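Long-range contacts in putative exported protein (Bordetella pertussis Tohama I, PDB 2PFZ), which binds pyroglutamic acid as an extracytoplasmic solute receptor and probably delivers it to a tripartite ATP-independent periplasmic transporter: residues A[196-201]-A[259-264]; A[122-127]-A[178-183]. All coordinates share one frame; numbering follows the deposited sequence.

Interaction 1 (A[196-201]-A[259-264]); sequences KKFYDT and MAIIAP
Tyr199 and Ile262 lie side by side across two parallel strands and point the same way, which lets the isoleucine cover the phenol. CD1 of Ile262 sits over one face of the Tyr199 ring, displaced toward the rim and 4.0 Å from the centroid, a CH-pi contact 24° off the ring normal. It is nearest CZ and CE1, whereas CG2 of the same residue reaches CE1 and CD1. CG1 of Ile262 is anti to the carbonyl carbon (chi1 -49°), and the CD1 it carries also meets the chain of Lys197, touching CB of that lysine at 3.9 Å as the two side chains cross. The phenol tip is held from outside the two strands: OH of Tyr199 is hydrogen-bonded to Ile130 N and Arg128 O.

The backbones run in register, their axes 4.8 Å apart and 15° from parallel, and strand 260-262 forms one edge of the six-stranded mixed sheet of this periplasmic-binding-protein fold. Four hydrogen bonds alternate along the ladder, from Ala260 N to Lys196 O, Phe198 N to Ala260 O, Ile262 N to Phe198 O and Asp200 N to Ile262 O, each 2.8 Å; the last falls where Asp200 centres an inverse gamma turn.

On the other face, SD of Met259 packs 3.8 Å from CB of Phe198, and Ile261 CG2 lies at the edge of the Phe198 ring. Helix 222-256 covers this side through Leu254, and its Lys251 forms a salt bridge with Asp200. Beyond the strands, Pro264 CB meets Thr201 CG2 at 3.9 Å.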
ATOM      1  N   LYS A 196      16.694 -14.072   4.924  1.00 28.92           N
ATOM      2  CA  LYS A 196      17.791 -13.484   5.701  1.00 28.74           C
ATOM      3  C   LYS A 196      18.321 -12.111   5.284  1.00 27.75           C
ATOM      4  O   LYS A 196      19.158 -11.555   5.992  1.00 27.74           O
ATOM      5  CB  LYS A 196      18.976 -14.458   5.754  1.00 29.54           C
ATOM      6  CG  LYS A 196      19.175 -15.103   7.094  1.00 31.06           C
ATOM      7  CD  LYS A 196      18.036 -16.046   7.416  1.00 33.06           C
ATOM      8  CE  LYS A 196      17.782 -16.050   8.893  1.00 34.27           C
ATOM      9  NZ  LYS A 196      16.881 -17.171   9.241  1.00 35.15           N
ATOM     10  N   LYS A 197      17.893 -11.604   4.127  1.00 26.03           N
ATOM     11  CA  LYS A 197      18.395 -10.328   3.610  1.00 25.57           C
ATOM     12  C   LYS A 197      17.212  -9.430   3.286  1.00 23.82           C
ATOM     13  O   LYS A 197      16.146  -9.923   2.911  1.00 23.57           O
ATOM     14  CB  LYS A 197      19.251 -10.509   2.333  1.00 25.40           C
ATOM     15  CG  LYS A 197      20.514 -11.389   2.486  1.00 27.20           C
ATOM     16  CD  LYS A 197      21.149 -11.676   1.128  1.00 26.78           C
ATOM     17  CE  LYS A 197      22.184 -12.832   1.160  1.00 28.97           C
ATOM     18  NZ  LYS A 197      22.925 -12.915   2.449  1.00 31.66           N
ATOM     19  N   PHE A 198      17.402  -8.120   3.443  1.00 22.69           N
ATOM     20  CA  PHE A 198      16.479  -7.116   2.911  1.00 20.65           C
ATOM     21  C   PHE A 198      17.338  -6.049   2.237  1.00 20.31           C
ATOM     22  O   PHE A 198      18.107  -5.351   2.911  1.00 20.41           O
ATOM     23  CB  PHE A 198      15.655  -6.498   4.048  1.00 21.95           C
ATOM     24  CG  PHE A 198      14.730  -5.393   3.626  1.00 21.54           C
ATOM     25  CD1 PHE A 198      13.521  -5.676   3.005  1.00 23.18           C
ATOM     26  CD2 PHE A 198      15.033  -4.061   3.926  1.00 20.72           C
ATOM     27  CE1 PHE A 198      12.638  -4.643   2.615  1.00 21.60           C
ATOM     28  CE2 PHE A 198      14.174  -3.028   3.550  1.00 20.94           C
ATOM     29  CZ  PHE A 198      12.965  -3.315   2.916  1.00 21.49           C
ATOM     30  N   TYR A 199      17.236  -5.970   0.919  1.00 18.70           N
ATOM     31  CA  TYR A 199      17.850  -4.919   0.123  1.00 18.78           C
ATOM     32  C   TYR A 199      16.918  -3.715   0.175  1.00 18.40           C
ATOM     33  O   TYR A 199      15.792  -3.767  -0.331  1.00 17.34           O
ATOM     34  CB  TYR A 199      18.018  -5.397  -1.316  1.00 19.60           C
ATOM     35  CG  TYR A 199      19.038  -6.505  -1.407  1.00 20.63           C
ATOM     36  CD1 TYR A 199      20.380  -6.210  -1.605  1.00 21.37           C
ATOM     37  CD2 TYR A 199      18.667  -7.843  -1.262  1.00 20.72           C
ATOM     38  CE1 TYR A 199      21.330  -7.236  -1.656  1.00 23.26           C
ATOM     39  CE2 TYR A 199      19.606  -8.868  -1.330  1.00 21.82           C
ATOM     40  CZ  TYR A 199      20.933  -8.544  -1.517  1.00 20.86           C
ATOM     41  OH  TYR A 199      21.872  -9.539  -1.579  1.00 23.78           O
ATOM     42  N   ASP A 200      17.410  -2.652   0.804  1.00 17.58           N
ATOM     43  CA  ASP A 200      16.649  -1.424   1.054  1.00 17.72           C
ATOM     44  C   ASP A 200      16.590  -0.574  -0.219  1.00 17.18           C
ATOM     45  O   ASP A 200      17.102   0.560  -0.260  1.00 18.81           O
ATOM     46  CB  ASP A 200      17.347  -0.678   2.196  1.00 17.49           C
ATOM     47  CG  ASP A 200      16.494   0.428   2.831  1.00 18.03           C
ATOM     48  OD1 ASP A 200      15.247   0.439   2.675  1.00 17.89           O
ATOM     49  OD2 ASP A 200      17.091   1.258   3.547  1.00 17.74           O
ATOM     50  N   THR A 201      15.934  -1.101  -1.250  1.00 16.68           N
ATOM     51  CA  THR A 201      15.869  -0.414  -2.544  1.00 15.77           C
ATOM     52  C   THR A 201      15.005   0.847  -2.545  1.00 15.84           C
ATOM     53  O   THR A 201      15.128   1.682  -3.464  1.00 16.44           O
ATOM     54  CB  THR A 201      15.401  -1.351  -3.672  1.00 15.44           C
ATOM     55  OG1 THR A 201      14.148  -1.970  -3.325  1.00 16.10           O
ATOM     56  CG2 THR A 201      16.458  -2.447  -3.891  1.00 16.52           C
ATOM     57  N   MET A 259      18.475 -10.439  10.298  1.00 29.18           N
ATOM     58  CA  MET A 259      18.381 -10.106   8.868  1.00 29.27           C
ATOM     59  C   MET A 259      19.495  -9.118   8.488  1.00 28.20           C
ATOM     60  O   MET A 259      19.842  -8.237   9.276  1.00 28.75           O
ATOM     61  CB  MET A 259      16.997  -9.504   8.562  1.00 29.18           C
ATOM     62  CG  MET A 259      16.586  -9.491   7.089  1.00 30.19           C
ATOM     63  SD  MET A 259      14.892  -8.897   6.885  1.00 31.24           S
ATOM     64  CE  MET A 259      13.982 -10.337   7.383  1.00 32.25           C
ATOM     65  N   ALA A 260      20.072  -9.281   7.304  1.00 26.32           N
ATOM     66  CA  ALA A 260      21.031  -8.311   6.796  1.00 25.37           C
ATOM     67  C   ALA A 260      20.215  -7.214   6.136  1.00 25.04           C
ATOM     68  O   ALA A 260      19.459  -7.488   5.211  1.00 24.89           O
ATOM     69  CB  ALA A 260      21.960  -8.949   5.781  1.00 24.36           C
ATOM     70  N   ILE A 261      20.354  -5.986   6.625  1.00 24.34           N
ATOM     71  CA  ILE A 261      19.789  -4.826   5.936  1.00 23.77           C
ATOM     72  C   ILE A 261      20.843  -4.211   5.004  1.00 23.63           C
ATOM     73  O   ILE A 261      21.867  -3.699   5.475  1.00 24.50           O
ATOM     74  CB  ILE A 261      19.266  -3.774   6.940  1.00 23.23           C
ATOM     75  CG1 ILE A 261      18.487  -4.446   8.099  1.00 23.57           C
ATOM     76  CG2 ILE A 261      18.410  -2.708   6.206  1.00 23.62           C
ATOM     77  CD1 ILE A 261      17.258  -5.295   7.684  1.00 23.05           C
ATOM     78  N   ILE A 262      20.592  -4.250   3.698  1.00 22.79           N
ATOM     79  CA  ILE A 262      21.618  -3.953   2.715  1.00 22.83           C
ATOM     80  C   ILE A 262      21.206  -2.804   1.778  1.00 22.02           C
ATOM     81  O   ILE A 262      20.189  -2.902   1.103  1.00 21.35           O
ATOM     82  CB  ILE A 262      21.964  -5.220   1.834  1.00 22.81           C
ATOM     83  CG1 ILE A 262      22.224  -6.455   2.710  1.00 24.04           C
ATOM     84  CG2 ILE A 262      23.161  -4.917   0.919  1.00 23.88           C
ATOM     85  CD1 ILE A 262      22.020  -7.794   2.013  1.00 23.37           C
ATOM     86  N   ALA A 263      21.982  -1.716   1.751  1.00 21.46           N
ATOM     87  CA  ALA A 263      21.775  -0.697   0.717  1.00 20.88           C
ATOM     88  C   ALA A 263      22.073  -1.296  -0.651  1.00 20.54           C
ATOM     89  O   ALA A 263      23.067  -2.027  -0.816  1.00 20.56           O
ATOM     90  CB  ALA A 263      22.624   0.541   0.961  1.00 20.64           C
ATOM     91  N   PRO A 264      21.240  -0.968  -1.652  1.00 20.31           N
ATOM     92  CA  PRO A 264      21.399  -1.519  -2.992  1.00 20.33           C
ATOM     93  C   PRO A 264      22.616  -0.917  -3.712  1.00 20.87           C
ATOM     94  O   PRO A 264      22.915   0.264  -3.524  1.00 21.17           O
ATOM     95  CB  PRO A 264      20.103  -1.094  -3.682  1.00 19.63           C
ATOM     96  CG  PRO A 264      19.767   0.201  -3.037  1.00 19.50           C
ATOM     97  CD  PRO A 264      20.102  -0.019  -1.583  1.00 19.43           C
TER

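Interaction 2 (A[122-127]-A[178-183]); sequences QGIFAN and SYMSSG. With PCA (pyroglutamic acid), chain B.
The rings of Phe125 and Tyr179 form an offset stack, with centroids 4.7 Å apart and planes at 24°. CD2 of Phe125 lies over one face of the Tyr179 ring toward its rim, 3.6 Å from Tyr179 CE2, and CB of Phe125 adds a CH-pi contact to the same ring. In return Tyr179 OH stands above a face of the Phe125 ring; this hydroxyl is hydrogen-bonded to Thr191. At the edge of the phenylalanine, in its plane, Ser182 O comes to 3.2 Å from Phe125 CZ. The rings point the same way although Tyr179 has CG wedged between the backbone N and the carbonyl carbon (chi1 68°) and Phe125 has CG anti to the carbonyl carbon.

The two residues belong to an antiparallel ladder in the middle of the six-stranded sheet. Gly123 with Ser181 and Phe125 with Tyr179 are hydrogen-bonded pairs, each joined by two backbone bonds, and Phe125 N to Tyr179 O is 2.7 Å. Ile124 and Met180 form the non-hydrogen-bonded pair between them, their side chains on the face away from the stack, where Ile124 CG1 packs 3.6 Å from Met180 CG.

As strand 178-181 gives way to helix 183-188, two successive serines, the last of the ladder and the N-cap of the helix, turn their hydroxyls to pyroglutamic acid. Ser181 OG donates to the ligand's carboxylate oxygen OXT at 2.7 Å. Ser182 OG donates to its ring carbonyl oxygen OE at 2.7 Å and, from the N-cap position, also accepts from Thr185 N, so the helix start holds this hydroxyl toward the ligand. Arg142 and Thr185 also bind the ligand, and Gln122 belongs to the same pocket.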
ATOM      1  N   GLN A 122       9.826   0.320  -0.393  1.00 14.38           N
ATOM      2  CA  GLN A 122       9.805  -1.118  -0.656  1.00 14.60           C
ATOM      3  C   GLN A 122      11.157  -1.673  -1.008  1.00 15.70           C
ATOM      4  O   GLN A 122      11.807  -1.180  -1.935  1.00 15.33           O
ATOM      5  CB  GLN A 122       8.840  -1.432  -1.780  1.00 15.11           C
ATOM      6  CG  GLN A 122       7.434  -0.862  -1.499  1.00 14.96           C
ATOM      7  CD  GLN A 122       6.588  -1.688  -0.545  1.00 15.35           C
ATOM      8  OE1 GLN A 122       6.283  -1.258   0.578  1.00 17.96           O
ATOM      9  NE2 GLN A 122       6.167  -2.835  -0.990  1.00 12.01           N
ATOM     10  N   GLY A 123      11.538  -2.744  -0.306  1.00 16.43           N
ATOM     11  CA  GLY A 123      12.815  -3.403  -0.562  1.00 16.50           C
ATOM     12  C   GLY A 123      12.589  -4.845  -0.933  1.00 17.31           C
ATOM     13  O   GLY A 123      11.450  -5.301  -1.003  1.00 17.43           O
ATOM     14  N   ILE A 124      13.676  -5.565  -1.180  1.00 17.99           N
ATOM     15  CA  ILE A 124      13.604  -6.952  -1.629  1.00 17.70           C
ATOM     16  C   ILE A 124      14.070  -7.834  -0.524  1.00 18.94           C
ATOM     17  O   ILE A 124      15.227  -7.720  -0.082  1.00 20.17           O
ATOM     18  CB  ILE A 124      14.537  -7.242  -2.834  1.00 17.68           C
ATOM     19  CG1 ILE A 124      14.413  -6.147  -3.902  1.00 17.23           C
ATOM     20  CG2 ILE A 124      14.200  -8.634  -3.423  1.00 18.07           C
ATOM     21  CD1 ILE A 124      15.601  -6.134  -4.915  1.00 17.05           C
ATOM     22  N   PHE A 125      13.174  -8.713  -0.080  1.00 19.64           N
ATOM     23  CA  PHE A 125      13.500  -9.780   0.869  1.00 19.81           C
ATOM     24  C   PHE A 125      13.994 -10.982   0.068  1.00 20.56           C
ATOM     25  O   PHE A 125      13.261 -11.497  -0.767  1.00 20.48           O
ATOM     26  CB  PHE A 125      12.264 -10.212   1.666  1.00 19.84           C
ATOM     27  CG  PHE A 125      11.779  -9.178   2.659  1.00 19.78           C
ATOM     28  CD1 PHE A 125      12.342  -9.103   3.947  1.00 19.86           C
ATOM     29  CD2 PHE A 125      10.770  -8.279   2.304  1.00 19.67           C
ATOM     30  CE1 PHE A 125      11.889  -8.142   4.891  1.00 21.12           C
ATOM     31  CE2 PHE A 125      10.300  -7.306   3.237  1.00 19.49           C
ATOM     32  CZ  PHE A 125      10.868  -7.236   4.520  1.00 19.61           C
ATOM     33  N   ALA A 126      15.242 -11.401   0.294  1.00 21.21           N
ATOM     34  CA  ALA A 126      15.771 -12.580  -0.390  1.00 22.49           C
ATOM     35  C   ALA A 126      16.838 -13.324   0.432  1.00 24.07           C
ATOM     36  O   ALA A 126      17.362 -12.818   1.427  1.00 23.94           O
ATOM     37  CB  ALA A 126      16.327 -12.189  -1.773  1.00 23.04           C
ATOM     38  N   ASN A 127      17.148 -14.536  -0.004  1.00 25.08           N
ATOM     39  CA  ASN A 127      18.256 -15.275   0.569  1.00 26.61           C
ATOM     40  C   ASN A 127      19.491 -15.180  -0.306  1.00 27.58           C
ATOM     41  O   ASN A 127      20.592 -15.505   0.145  1.00 28.35           O
ATOM     42  CB  ASN A 127      17.841 -16.723   0.827  1.00 27.14           C
ATOM     43  CG  ASN A 127      16.974 -16.851   2.053  1.00 27.02           C
ATOM     44  OD1 ASN A 127      17.283 -16.275   3.095  1.00 30.30           O
ATOM     45  ND2 ASN A 127      15.878 -17.580   1.938  1.00 29.25           N
ATOM     46  N   SER A 178      11.276 -15.248  -1.586  1.00 22.95           N
ATOM     47  CA  SER A 178      11.641 -13.857  -1.826  1.00 21.50           C
ATOM     48  C   SER A 178      10.368 -13.056  -2.102  1.00 21.03           C
ATOM     49  O   SER A 178       9.352 -13.621  -2.499  1.00 20.85           O
ATOM     50  CB  SER A 178      12.565 -13.746  -3.045  1.00 21.62           C
ATOM     51  OG  SER A 178      11.891 -14.148  -4.239  1.00 20.65           O
ATOM     52  N   TYR A 179      10.456 -11.748  -1.881  1.00 20.82           N
ATOM     53  CA  TYR A 179       9.429 -10.786  -2.241  1.00 19.21           C
ATOM     54  C   TYR A 179       9.855  -9.325  -2.040  1.00 18.85           C
ATOM     55  O   TYR A 179      10.811  -9.038  -1.338  1.00 18.95           O
ATOM     56  CB  TYR A 179       8.110 -11.061  -1.509  1.00 19.11           C
ATOM     57  CG  TYR A 179       8.075 -10.836  -0.025  1.00 18.57           C
ATOM     58  CD1 TYR A 179       8.573 -11.798   0.859  1.00 18.32           C
ATOM     59  CD2 TYR A 179       7.470  -9.688   0.520  1.00 15.31           C
ATOM     60  CE1 TYR A 179       8.516 -11.603   2.234  1.00 17.76           C
ATOM     61  CE2 TYR A 179       7.432  -9.483   1.890  1.00 17.63           C
ATOM     62  CZ  TYR A 179       7.950 -10.450   2.750  1.00 19.00           C
ATOM     63  OH  TYR A 179       7.888 -10.283   4.129  1.00 19.55           O
ATOM     64  N   MET A 180       9.123  -8.404  -2.660  1.00 18.23           N
ATOM     65  CA  MET A 180       9.262  -6.988  -2.311  1.00 17.55           C
ATOM     66  C   MET A 180       8.116  -6.519  -1.429  1.00 18.09           C
ATOM     67  O   MET A 180       6.970  -6.901  -1.648  1.00 17.76           O
ATOM     68  CB  MET A 180       9.438  -6.102  -3.527  1.00 17.72           C
ATOM     69  CG  MET A 180      10.786  -6.335  -4.222  1.00 15.84           C
ATOM     70  SD  MET A 180      11.070  -5.263  -5.629  1.00 18.04           S
ATOM     71  CE  MET A 180      11.483  -3.728  -4.804  1.00 16.71           C
ATOM     72  N   SER A 181       8.482  -5.787  -0.375  1.00 18.11           N
ATOM     73  CA  SER A 181       7.549  -5.213   0.611  1.00 17.07           C
ATOM     74  C   SER A 181       8.343  -4.289   1.544  1.00 17.52           C
ATOM     75  O   SER A 181       9.501  -3.955   1.266  1.00 16.44           O
ATOM     76  CB  SER A 181       6.877  -6.298   1.452  1.00 17.70           C
ATOM     77  OG  SER A 181       5.792  -5.762   2.200  1.00 16.73           O
ATOM     78  N   SER A 182       7.707  -3.893   2.652  1.00 17.04           N
ATOM     79  CA  SER A 182       8.269  -2.962   3.611  1.00 17.30           C
ATOM     80  C   SER A 182       8.927  -3.738   4.761  1.00 17.57           C
ATOM     81  O   SER A 182       8.687  -4.932   4.920  1.00 17.23           O
ATOM     82  CB  SER A 182       7.165  -2.075   4.165  1.00 16.84           C
ATOM     83  OG  SER A 182       6.100  -2.866   4.681  1.00 15.60           O
ATOM     84  N   GLY A 183       9.776  -3.061   5.534  1.00 18.63           N
ATOM     85  CA  GLY A 183      10.279  -3.615   6.788  1.00 18.88           C
ATOM     86  C   GLY A 183       9.132  -3.961   7.725  1.00 18.84           C
ATOM     87  O   GLY A 183       9.215  -4.943   8.475  1.00 19.63           O
TER
HETATM   88  N   PCA B   1       3.190  -4.541   2.832  1.00 15.94           N
HETATM   89  CA  PCA B   1       1.956  -4.972   2.147  1.00 16.87           C
HETATM   90  CB  PCA B   1       1.698  -4.127   0.899  1.00 16.52           C
HETATM   91  CG  PCA B   1       2.860  -3.157   0.798  1.00 15.73           C
HETATM   92  CD  PCA B   1       3.671  -3.440   2.028  1.00 15.83           C
HETATM   93  OE  PCA B   1       4.655  -2.763   2.363  1.00 15.77           O
HETATM   94  C   PCA B   1       2.184  -6.396   1.694  1.00 17.64           C
HETATM   95  O   PCA B   1       1.245  -7.138   1.379  1.00 17.85           O
HETATM   96  OXT PCA B   1       3.351  -6.818   1.640  1.00 17.91           O

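How the interactions relate
Interactions 1 and 2 belong to one mixed sheet, in which strands 197-199 and 123-126 are neighbours, so that one continuous network runs from edge strand 260-262 to the ligand pocket. Backbone bonding of Tyr199 N to Ile124 O and a probable hydrogen bond from Thr201 to Gln122 O join the two ladders, and the rings of Phe198 and Phe125 meet at about 50°. Interaction 2 is wholly buried; its ladder is antiparallel, its aromatic contact a ring stack, and its serines turn polar groups to the ligand. Interaction 1 is only partly buried and parallel, and its side chains add aliphatic groups against a ring to the backbone bonding, with charged lysines and an aspartate among its residues.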